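Local coordinates for aminotransferase (Helicobacter pylori, PDB 2FNU), which catalyses the pyridoxal phosphate-dependent transamination of a UDP-linked 4-keto sugar, the second step in making the pseudaminic acid that decorates flagellin, at residues 1-13 with 347-361. Sequence-based numbering, arbitrary orientation.
With UD1 (uridine-diphosphate-N-acetylglucosamine), chain F.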
# COMPACT_ATOMS: atom_id res chain seq x y z
N MET B 1 32.63 17.40 2.32
CA MET B 1 31.29 17.35 2.98
C MET B 1 31.19 16.20 3.99
O MET B 1 31.42 16.41 5.18
CB MET B 1 30.17 17.26 1.93
N LYS B 2 30.89 15.00 3.48
CA LYS B 2 30.64 13.79 4.30
C LYS B 2 29.40 13.93 5.19
O LYS B 2 29.47 14.43 6.31
CB LYS B 2 31.87 13.39 5.11
N GLU B 3 28.26 13.49 4.67
CA GLU B 3 26.99 13.63 5.38
C GLU B 3 26.46 12.29 5.90
O GLU B 3 26.43 11.30 5.16
CB GLU B 3 25.94 14.28 4.48
CG GLU B 3 26.20 15.76 4.20
CD GLU B 3 24.99 16.46 3.60
OE1 GLU B 3 24.79 17.65 3.91
OE2 GLU B 3 24.25 15.82 2.82
N PHE B 4 26.04 12.29 7.16
CA PHE B 4 25.50 11.09 7.79
C PHE B 4 24.01 11.22 8.06
O PHE B 4 23.61 11.95 8.96
CB PHE B 4 26.23 10.85 9.11
CG PHE B 4 27.69 10.54 8.96
CD1 PHE B 4 28.64 11.54 9.18
CD2 PHE B 4 28.12 9.26 8.62
CE1 PHE B 4 30.01 11.25 9.04
CE2 PHE B 4 29.48 8.97 8.48
CZ PHE B 4 30.42 9.96 8.69
N ALA B 5 23.21 10.51 7.27
CA ALA B 5 21.78 10.39 7.55
C ALA B 5 21.61 9.69 8.89
O ALA B 5 22.49 8.91 9.29
CB ALA B 5 21.11 9.56 6.45
N TYR B 6 20.51 9.95 9.58
CA TYR B 6 20.36 9.37 10.91
C TYR B 6 20.12 7.87 10.86
O TYR B 6 20.42 7.16 11.81
CB TYR B 6 19.30 10.10 11.75
CG TYR B 6 17.85 9.73 11.50
CD1 TYR B 6 17.27 8.64 12.16
CD2 TYR B 6 17.05 10.48 10.64
CE1 TYR B 6 15.94 8.30 11.98
CE2 TYR B 6 15.70 10.15 10.45
CZ TYR B 6 15.15 9.06 11.12
OH TYR B 6 13.82 8.71 10.95
N SER B 7 19.55 7.41 9.76
CA SER B 7 19.47 5.97 9.49
C SER B 7 19.48 5.78 7.99
O SER B 7 19.14 6.71 7.24
CB SER B 7 18.21 5.33 10.09
OG SER B 7 18.25 3.92 9.93
N GLU B 8 19.89 4.60 7.55
CA GLU B 8 19.80 4.25 6.13
C GLU B 8 19.67 2.74 5.95
O GLU B 8 19.95 1.97 6.88
CB GLU B 8 21.01 4.77 5.36
CG GLU B 8 22.30 4.26 5.85
CD GLU B 8 23.50 5.00 5.25
OE1 GLU B 8 24.44 4.30 4.91
OE2 GLU B 8 23.51 6.24 5.13
N PRO B 9 19.23 2.31 4.75
CA PRO B 9 19.13 0.88 4.52
C PRO B 9 20.52 0.26 4.41
O PRO B 9 21.46 0.93 3.97
CB PRO B 9 18.40 0.79 3.17
CG PRO B 9 18.76 2.07 2.46
CD PRO B 9 18.83 3.10 3.57
N CYS B 10 20.63 -1.01 4.77
CA CYS B 10 21.91 -1.70 4.76
C CYS B 10 21.76 -3.01 4.01
O CYS B 10 21.64 -4.07 4.62
CB CYS B 10 22.39 -1.93 6.19
SG CYS B 10 22.60 -0.39 7.13
N LEU B 11 21.77 -2.93 2.67
CA LEU B 11 21.67 -4.13 1.83
C LEU B 11 23.05 -4.66 1.49
O LEU B 11 23.98 -3.88 1.34
CB LEU B 11 20.93 -3.80 0.52
CG LEU B 11 19.40 -3.95 0.53
CD1 LEU B 11 18.77 -3.25 1.71
CD2 LEU B 11 18.80 -3.46 -0.78
N ASP B 12 23.15 -5.98 1.36
CA ASP B 12 24.41 -6.61 0.95
C ASP B 12 24.19 -7.45 -0.31
O ASP B 12 23.11 -7.45 -0.89
CB ASP B 12 25.02 -7.45 2.09
CG ASP B 12 24.14 -8.63 2.51
OD1 ASP B 12 24.43 -9.23 3.58
OD2 ASP B 12 23.17 -8.98 1.80
N LYS B 13 25.22 -8.18 -0.74
CA LYS B 13 25.12 -8.93 -2.01
C LYS B 13 24.06 -10.03 -2.00
O LYS B 13 23.46 -10.32 -3.04
CB LYS B 13 26.49 -9.46 -2.46
CG LYS B 13 27.18 -10.43 -1.50
CD LYS B 13 26.88 -11.89 -1.84
CE LYS B 13 27.65 -12.85 -0.93
NZ LYS B 13 29.13 -12.74 -1.12
N LEU B 347 20.56 10.67 16.94
CA LEU B 347 21.84 10.71 16.23
C LEU B 347 22.00 9.57 15.24
O LEU B 347 21.37 8.51 15.38
CB LEU B 347 22.99 10.64 17.25
CG LEU B 347 23.02 11.76 18.30
CD1 LEU B 347 24.21 11.52 19.23
CD2 LEU B 347 23.14 13.14 17.66
N PRO B 348 22.87 9.75 14.22
CA PRO B 348 23.04 8.66 13.27
C PRO B 348 23.33 7.30 13.92
O PRO B 348 24.22 7.17 14.77
CB PRO B 348 24.21 9.13 12.39
CG PRO B 348 24.11 10.65 12.45
CD PRO B 348 23.68 10.94 13.87
N CYS B 349 22.56 6.30 13.52
CA CYS B 349 22.67 4.99 14.12
C CYS B 349 22.04 4.01 13.14
O CYS B 349 20.84 4.06 12.90
CB CYS B 349 21.93 4.95 15.46
SG CYS B 349 22.02 3.33 16.27
N HIS B 350 22.88 3.19 12.51
CA HIS B 350 22.45 2.13 11.59
C HIS B 350 23.61 1.14 11.42
O HIS B 350 24.74 1.41 11.85
CB HIS B 350 22.00 2.69 10.23
CG HIS B 350 23.05 3.49 9.54
ND1 HIS B 350 24.05 2.91 8.79
CD2 HIS B 350 23.25 4.83 9.47
CE1 HIS B 350 24.83 3.86 8.29
NE2 HIS B 350 24.37 5.03 8.70
N ALA B 351 23.32 -0.01 10.83
CA ALA B 351 24.29 -1.11 10.84
C ALA B 351 25.54 -0.84 10.00
O ALA B 351 26.55 -1.54 10.16
CB ALA B 351 23.64 -2.39 10.38
N ASN B 352 25.48 0.14 9.11
CA ASN B 352 26.64 0.43 8.26
C ASN B 352 27.49 1.59 8.75
O ASN B 352 28.43 2.01 8.06
CB ASN B 352 26.22 0.67 6.82
CG ASN B 352 26.03 -0.63 6.03
OD1 ASN B 352 26.54 -1.70 6.42
ND2 ASN B 352 25.33 -0.55 4.91
N LEU B 353 27.19 2.10 9.94
CA LEU B 353 27.95 3.20 10.52
C LEU B 353 29.14 2.62 11.27
O LEU B 353 28.98 2.06 12.36
CB LEU B 353 27.03 3.98 11.47
CG LEU B 353 27.45 5.39 11.88
CD1 LEU B 353 27.53 6.31 10.66
CD2 LEU B 353 26.45 5.91 12.91
N ASN B 354 30.32 2.74 10.67
CA ASN B 354 31.51 2.08 11.24
C ASN B 354 32.08 2.81 12.46
O ASN B 354 31.67 3.93 12.79
CB ASN B 354 32.58 1.80 10.17
CG ASN B 354 33.23 3.06 9.62
OD1 ASN B 354 33.16 4.13 10.22
ND2 ASN B 354 33.89 2.93 8.47
N LEU B 355 33.02 2.16 13.12
CA LEU B 355 33.54 2.67 14.38
C LEU B 355 34.13 4.07 14.24
O LEU B 355 33.88 4.95 15.07
CB LEU B 355 34.56 1.68 14.95
CG LEU B 355 35.35 2.09 16.19
CD1 LEU B 355 34.42 2.33 17.34
CD2 LEU B 355 36.34 1.00 16.54
N GLU B 356 34.93 4.28 13.20
CA GLU B 356 35.58 5.56 12.98
C GLU B 356 34.53 6.65 12.77
O GLU B 356 34.65 7.77 13.28
CB GLU B 356 36.50 5.47 11.76
CG GLU B 356 37.18 6.78 11.38
CD GLU B 356 38.18 6.59 10.27
OE1 GLU B 356 37.75 6.27 9.14
OE2 GLU B 356 39.40 6.77 10.54
N SER B 357 33.48 6.32 12.04
CA SER B 357 32.40 7.28 11.81
C SER B 357 31.71 7.66 13.10
O SER B 357 31.46 8.84 13.36
CB SER B 357 31.38 6.70 10.84
OG SER B 357 31.96 6.64 9.54
N VAL B 358 31.40 6.67 13.93
CA VAL B 358 30.75 6.97 15.21
C VAL B 358 31.65 7.84 16.10
O VAL B 358 31.19 8.79 16.74
CB VAL B 358 30.32 5.70 15.97
CG1 VAL B 358 29.61 6.06 17.30
CG2 VAL B 358 29.37 4.89 15.11
N GLN B 359 32.95 7.51 16.14
CA GLN B 359 33.88 8.32 16.93
C GLN B 359 33.90 9.75 16.42
O GLN B 359 33.92 10.69 17.21
CB GLN B 359 35.28 7.72 16.88
CG GLN B 359 35.33 6.37 17.59
CD GLN B 359 36.53 5.51 17.18
OE1 GLN B 359 37.09 5.67 16.09
NE2 GLN B 359 36.91 4.58 18.06
N ASN B 360 33.89 9.93 15.10
CA ASN B 360 33.89 11.27 14.54
C ASN B 360 32.61 12.04 14.81
O ASN B 360 32.64 13.21 15.19
CB ASN B 360 34.24 11.27 13.06
CG ASN B 360 35.75 11.30 12.84
OD1 ASN B 360 36.32 12.36 12.58
ND2 ASN B 360 36.40 10.15 13.03
N ILE B 361 31.48 11.38 14.62
CA ILE B 361 30.21 12.03 14.90
C ILE B 361 30.11 12.41 16.38
O ILE B 361 29.71 13.53 16.72
CB ILE B 361 29.02 11.11 14.52
CG1 ILE B 361 28.98 10.91 13.00
CG2 ILE B 361 27.68 11.67 15.03
CD1 ILE B 361 28.23 9.68 12.55
C1' UD1 F . 8.90 9.17 9.23
C2' UD1 F . 9.31 8.97 10.70
C3' UD1 F . 9.90 7.59 10.96
C4' UD1 F . 9.03 6.49 10.33
C5' UD1 F . 8.61 6.77 8.87
C6' UD1 F . 9.74 6.46 7.88
C7' UD1 F . 9.89 11.14 11.73
C8' UD1 F . 10.94 12.20 11.92
N2' UD1 F . 10.26 10.01 11.10
O1' UD1 F . 10.06 9.35 8.41
O3' UD1 F . 10.00 7.35 12.38
O5' UD1 F . 8.10 8.10 8.71
O7' UD1 F . 8.77 11.30 12.14
N1 UD1 F . 16.45 7.67 4.09
C2 UD1 F . 17.31 6.78 3.43
N3 UD1 F . 16.82 5.92 2.52
C4 UD1 F . 15.52 5.89 2.21
C5 UD1 F . 14.61 6.75 2.83
C6 UD1 F . 15.07 7.66 3.77
O2 UD1 F . 18.54 6.79 3.69
O4 UD1 F . 15.11 5.08 1.36
C1B UD1 F . 17.02 8.61 5.07
C2B UD1 F . 17.45 9.86 4.32
O2' UD1 F . 18.72 10.30 4.81
C3B UD1 F . 16.37 10.88 4.64
C4B UD1 F . 15.91 10.45 6.01
O4B UD1 F . 16.06 9.03 6.05
O3B UD1 F . 16.85 12.23 4.65
C5B UD1 F . 14.46 10.83 6.22
O5B UD1 F . 14.08 10.40 7.52
PA UD1 F . 12.77 11.05 8.21
O1A UD1 F . 12.49 10.29 9.50
O2A UD1 F . 12.96 12.56 8.25
O3A UD1 F . 11.72 10.64 7.05
PB UD1 F . 10.12 10.51 7.29
O1B UD1 F . 9.58 11.80 7.89
O2B UD1 F . 9.53 9.95 6.01
O HOH W 1 24.75 7.78 8.27
O HOH W 2 19.01 2.40 12.45
O HOH W 3 24.03 1.93 4.15
O HOH W 4 25.11 -3.41 3.87
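E8 lays its aliphatic stem and carboxylate over one face of the H350 imidazole: CG stands above the ring centre, 3.5 Å from the centroid, and the carboxylate plane is turned only 14° from the ring. CB of L353 covers the opposite face, toward the rim, and the imidazole is thereby sandwiched. With chi1 at 58°, CG of H350 sits between its own backbone N and carbonyl carbon, which swings the ring under E8. Around the perimeter, ND1 accepts from N352 N (3.1 Å), tilted out of the ring plane, while NE2 is bridged to A5 O by a water, which donates to A5 O.

The type I turn H350–L353 receives the loop after strand 4-5, E8 and C10 packing on it; here the two ends of a PLP-dependent aminotransferase chain of the DegT/DnrJ/EryC1 family converge beside the active site. C349 N donates to Y6 O (2.9 Å, 161° at the hydrogen), and P348 CA adds a CH···O contact to the same oxygen. From this junction the Y6 ring leads away from the turn, and its OH donates to O1A of the UDP-sugar diphosphate at 2.5 Å; H315 is its second partner.

At one end of the contact F4 packs on helix 355–370. I361 CD1 lies over one face of its ring, 3.9 Å from the centroid, and L353 CD1 reaches F4 CD2 at 3.6 Å. S357, whose N and OG both bond to the N-cap N354 OD1, meets the ring obliquely.

Beyond E8, C10 packs against the amide of N352, CB to ND2 3.5 Å. N352 ND2 donates to two waters, one bound by E8 OE1 and P9 O, the other by L11 O; K26 of the second subunit packs on E8, P9 and N352.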